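Formate oxidase (Aspergillus oryzae, PDB 5ZU2) binds FAD as a member of the GMC oxidoreductase family and, as a formate oxidase, probably oxidises formate with the help of this flavin. Local coordinates at residues 53-58 and 96-101. The protein carries 1 engineered substitution. Residues are numbered along the deposited sequence; the frame is centred on the assembly and turned at random.
With FAD (flavin-adenine dinucleotide), chain D.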
loop_
_atom_site.group_PDB
_atom_site.type_symbol
_atom_site.label_atom_id
_atom_site.label_comp_id
_atom_site.label_asym_id
_atom_site.label_seq_id
_atom_site.Cartn_x
_atom_site.Cartn_y
_atom_site.Cartn_z
ATOM N N SER A 53 -16.966 -4.410 -1.300
ATOM C CA SER A 53 -16.871 -5.576 -2.176
ATOM C C SER A 53 -16.616 -5.213 -3.642
ATOM O O SER A 53 -16.303 -6.102 -4.441
ATOM C CB SER A 53 -18.133 -6.445 -2.040
ATOM O OG SER A 53 -19.288 -5.778 -2.507
ATOM N N SER A 54 -16.741 -3.950 -4.026
ATOM C CA SER A 54 -16.428 -3.562 -5.393
ATOM C C SER A 54 -14.953 -3.261 -5.609
ATOM O O SER A 54 -14.576 -2.920 -6.737
ATOM C CB SER A 54 -17.229 -2.325 -5.801
ATOM O OG SER A 54 -18.597 -2.609 -5.900
ATOM N N ALA A 55 -14.111 -3.414 -4.580
ATOM C CA ALA A 55 -12.740 -2.895 -4.647
ATOM C C ALA A 55 -11.961 -3.482 -5.830
ATOM O O ALA A 55 -11.317 -2.748 -6.586
ATOM C CB ALA A 55 -12.018 -3.157 -3.324
ATOM N N MET A 56 -12.021 -4.802 -6.018
ATOM C CA MET A 56 -11.275 -5.418 -7.116
ATOM C C MET A 56 -11.788 -4.981 -8.483
ATOM O O MET A 56 -11.016 -4.941 -9.450
ATOM C CB MET A 56 -11.303 -6.943 -6.995
ATOM C CG MET A 56 -10.448 -7.431 -5.835
ATOM S SD MET A 56 -10.499 -9.195 -5.523
ATOM C CE MET A 56 -12.272 -9.467 -5.506
ATOM N N ASP A 57 -13.069 -4.640 -8.599
ATOM C CA ASP A 57 -13.501 -4.145 -9.898
ATOM C C ASP A 57 -12.923 -2.775 -10.234
ATOM O O ASP A 57 -13.180 -2.281 -11.329
ATOM C CB ASP A 57 -15.024 -4.078 -9.986
ATOM C CG ASP A 57 -15.684 -5.425 -9.771
ATOM O OD1 ASP A 57 -15.160 -6.437 -10.285
ATOM O OD2 ASP A 57 -16.750 -5.467 -9.116
ATOM N N LEU A 58 -12.199 -2.125 -9.317
ATOM C CA LEU A 58 -11.642 -0.818 -9.635
ATOM C C LEU A 58 -10.354 -0.919 -10.443
ATOM O O LEU A 58 -9.947 0.093 -11.037
ATOM C CB LEU A 58 -11.396 -0.010 -8.353
ATOM C CG LEU A 58 -12.633 0.474 -7.588
ATOM C CD1 LEU A 58 -12.256 0.928 -6.184
ATOM C CD2 LEU A 58 -13.361 1.600 -8.330
ATOM N N LEU A 96 -8.959 2.916 -3.556
ATOM C CA LEU A 96 -9.143 1.651 -4.264
ATOM C C LEU A 96 -8.370 0.483 -3.664
ATOM O O LEU A 96 -8.238 -0.536 -4.342
ATOM C CB LEU A 96 -8.754 1.732 -5.759
ATOM C CG LEU A 96 -7.469 2.344 -6.307
ATOM C CD1 LEU A 96 -6.198 1.599 -5.908
ATOM C CD2 LEU A 96 -7.600 2.352 -7.816
ATOM N N ASN A 97 -7.841 0.596 -2.447
ATOM C CA ASN A 97 -7.051 -0.471 -1.852
ATOM C C ASN A 97 -7.949 -1.515 -1.185
ATOM O O ASN A 97 -9.176 -1.386 -1.157
ATOM C CB ASN A 97 -6.000 0.119 -0.898
ATOM C CG ASN A 97 -6.581 0.772 0.347
ATOM O OD1 ASN A 97 -7.760 0.627 0.669
ATOM N ND2 ASN A 97 -5.715 1.482 1.083
ATOM N N TYR A 98 -7.336 -2.565 -0.621
ATOM C CA TYR A 98 -8.078 -3.687 -0.039
ATOM C C TYR A 98 -8.117 -3.651 1.497
ATOM O O TYR A 98 -8.210 -4.692 2.163
ATOM C CB TYR A 98 -7.539 -5.013 -0.589
ATOM C CG TYR A 98 -7.616 -4.992 -2.098
ATOM C CD1 TYR A 98 -8.750 -4.489 -2.739
ATOM C CD2 TYR A 98 -6.545 -5.399 -2.888
ATOM C CE1 TYR A 98 -8.824 -4.411 -4.137
ATOM C CE2 TYR A 98 -6.608 -5.336 -4.278
ATOM C CZ TYR A 98 -7.753 -4.844 -4.900
ATOM O OH TYR A 98 -7.816 -4.765 -6.280
ATOM N N PHE A 99 -8.099 -2.445 2.057
ATOM C CA PHE A 99 -8.630 -2.111 3.379
ATOM C C PHE A 99 -7.826 -2.527 4.600
ATOM O O PHE A 99 -7.999 -1.902 5.648
ATOM C CB PHE A 99 -10.018 -2.738 3.529
ATOM C CG PHE A 99 -10.917 -2.446 2.396
ATOM C CD1 PHE A 99 -11.475 -1.191 2.258
ATOM C CD2 PHE A 99 -11.193 -3.413 1.436
ATOM C CE1 PHE A 99 -12.334 -0.907 1.187
ATOM C CE2 PHE A 99 -12.013 -3.132 0.365
ATOM C CZ PHE A 99 -12.585 -1.876 0.239
ATOM N N THR A 100 -6.857 -3.435 4.466
ATOM C CA THR A 100 -6.180 -3.967 5.644
ATOM C C THR A 100 -5.381 -2.886 6.344
ATOM O O THR A 100 -4.700 -2.091 5.697
ATOM C CB THR A 100 -5.268 -5.130 5.282
ATOM O OG1 THR A 100 -6.061 -6.181 4.724
ATOM C CG2 THR A 100 -4.563 -5.638 6.528
ATOM N N TRP A 101 -5.511 -2.833 7.665
ATOM C CA TRP A 101 -4.927 -1.788 8.500
ATOM C C TRP A 101 -4.028 -2.459 9.521
ATOM O O TRP A 101 -4.526 -3.054 10.485
ATOM C CB TRP A 101 -6.021 -0.971 9.180
ATOM C CG TRP A 101 -5.520 0.160 10.043
ATOM C CD1 TRP A 101 -5.206 0.103 11.374
ATOM C CD2 TRP A 101 -5.291 1.515 9.635
ATOM N NE1 TRP A 101 -4.786 1.333 11.808
ATOM C CE2 TRP A 101 -4.829 2.217 10.765
ATOM C CE3 TRP A 101 -5.411 2.194 8.420
ATOM C CZ2 TRP A 101 -4.498 3.560 10.720
ATOM C CZ3 TRP A 101 -5.086 3.525 8.376
ATOM C CH2 TRP A 101 -4.632 4.199 9.517
HETATM P PA FAD D . -1.526 7.673 -3.324
HETATM O O1A FAD D . -1.545 6.837 -4.524
HETATM O O2A FAD D . -2.563 7.299 -2.275
HETATM O O5B FAD D . -1.734 9.249 -3.683
HETATM C C5B FAD D . -1.131 9.855 -4.849
HETATM C C4B FAD D . -2.107 10.880 -5.378
HETATM O O4B FAD D . -1.440 11.779 -6.296
HETATM C C3B FAD D . -3.314 10.310 -6.128
HETATM O O3B FAD D . -4.526 10.960 -5.760
HETATM C C2B FAD D . -2.983 10.611 -7.589
HETATM O O2B FAD D . -4.134 10.734 -8.431
HETATM C C1B FAD D . -2.238 11.934 -7.445
HETATM N N9A FAD D . -1.370 12.233 -8.578
HETATM C C8A FAD D . -0.369 11.429 -9.047
HETATM N N7A FAD D . 0.272 11.919 -10.079
HETATM C C5A FAD D . -0.371 13.117 -10.330
HETATM C C6A FAD D . -0.169 14.112 -11.307
HETATM N N6A FAD D . 0.774 14.034 -12.254
HETATM N N1A FAD D . -0.973 15.202 -11.270
HETATM C C2A FAD D . -1.912 15.271 -10.325
HETATM N N3A FAD D . -2.202 14.393 -9.359
HETATM C C4A FAD D . -1.391 13.327 -9.417
HETATM N N1 FAD D . -2.276 -0.861 1.759
HETATM C C2 FAD D . -2.649 -1.462 2.927
HETATM O O2 FAD D . -2.151 -1.129 4.012
HETATM N N3 FAD D . -3.619 -2.474 2.906
HETATM C C4 FAD D . -4.271 -2.965 1.776
HETATM O O4 FAD D . -5.101 -3.873 1.875
HETATM C C4X FAD D . -3.860 -2.305 0.540
HETATM N N5 FAD D . -4.413 -2.700 -0.584
HETATM C C5X FAD D . -4.025 -2.076 -1.754
HETATM C C6 FAD D . -4.631 -2.472 -2.951
HETATM C C7 FAD D . -4.296 -1.871 -4.158
HETATM C C7M FAD D . -4.965 -2.335 -5.431
HETATM C C8 FAD D . -3.336 -0.840 -4.170
HETATM C C8M FAD D . -2.949 -0.163 -5.454
HETATM C C9 FAD D . -2.739 -0.433 -2.975
HETATM C C9A FAD D . -3.074 -1.041 -1.768
HETATM N N10 FAD D . -2.508 -0.643 -0.532
HETATM C C10 FAD D . -2.866 -1.261 0.636
HETATM C "C1'" FAD D . -1.457 0.372 -0.473
HETATM C "C2'" FAD D . -1.927 1.747 -0.038
HETATM O "O2'" FAD D . -3.234 2.004 -0.546
HETATM C "C3'" FAD D . -0.953 2.775 -0.615
HETATM O "O3'" FAD D . 0.393 2.389 -0.351
HETATM C "C4'" FAD D . -1.148 4.214 -0.147
HETATM O "O4'" FAD D . -2.515 4.581 -0.361
HETATM C "C5'" FAD D . -0.161 5.117 -0.855
HETATM O "O5'" FAD D . -0.414 6.482 -0.467
HETATM P P FAD D . 0.341 7.679 -1.139
HETATM O O1P FAD D . -0.296 8.923 -0.516
HETATM O O2P FAD D . 1.812 7.413 -1.011
HETATM O O3P FAD D . -0.088 7.607 -2.662
HETATM O O HOH W 1 -8.629 -2.396 -6.772
#
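The 3-10 turn of residues 53-58 lies against the loop segment 96-101, which lines the flavin, the two backbones coming nearest at Ala-55 and Leu-96, whose CA atoms are 5.8 Å apart. Ala-55 drives its methyl between two aromatic rings: CB meets Tyr-98 CE1 at 3.5 Å, at the edge of that ring and near its plane, and Phe-99 CE2 at 3.7 Å. Met-56 crosses the tyrosine at about a right angle, laying its CG beside CE1 and the hydroxyl. With CG anti to the carbonyl carbon (chi1 -56°), Tyr-98 is placed so that one ring face lies over FAD C6, and CE2 also touches the flavin methyl C7M. At the far end of the turn, Leu-58 rests CD1 on Leu-96 CB at 3.6 Å, while Leu-96 CD1 turns to the other flavin methyl, C8M. One water gathers the polar atoms here: it donates to Ala-55 O (2.7 Å) and Leu-96 O, and accepts from Tyr-98 OH (2.6 Å). Beyond this junction, Asn-97 ND2 bonds to the ribityl O2' at 3.0 Å and to Gln-555 OE1, and Thr-100 N reaches flavin O4. Phe-99 packs on strand 195-204, and Met-56 and Tyr-98 both touch Ala-403. The direct contact is thus apolar, and its hydrogen bonding is relayed by a single water, which, held by the two carbonyl oxygens, accepts the bond that orients the Tyr-98 hydroxyl beside the dimethylbenzene end of the flavin; the turn serves as a second shell behind residues that touch the cofactor.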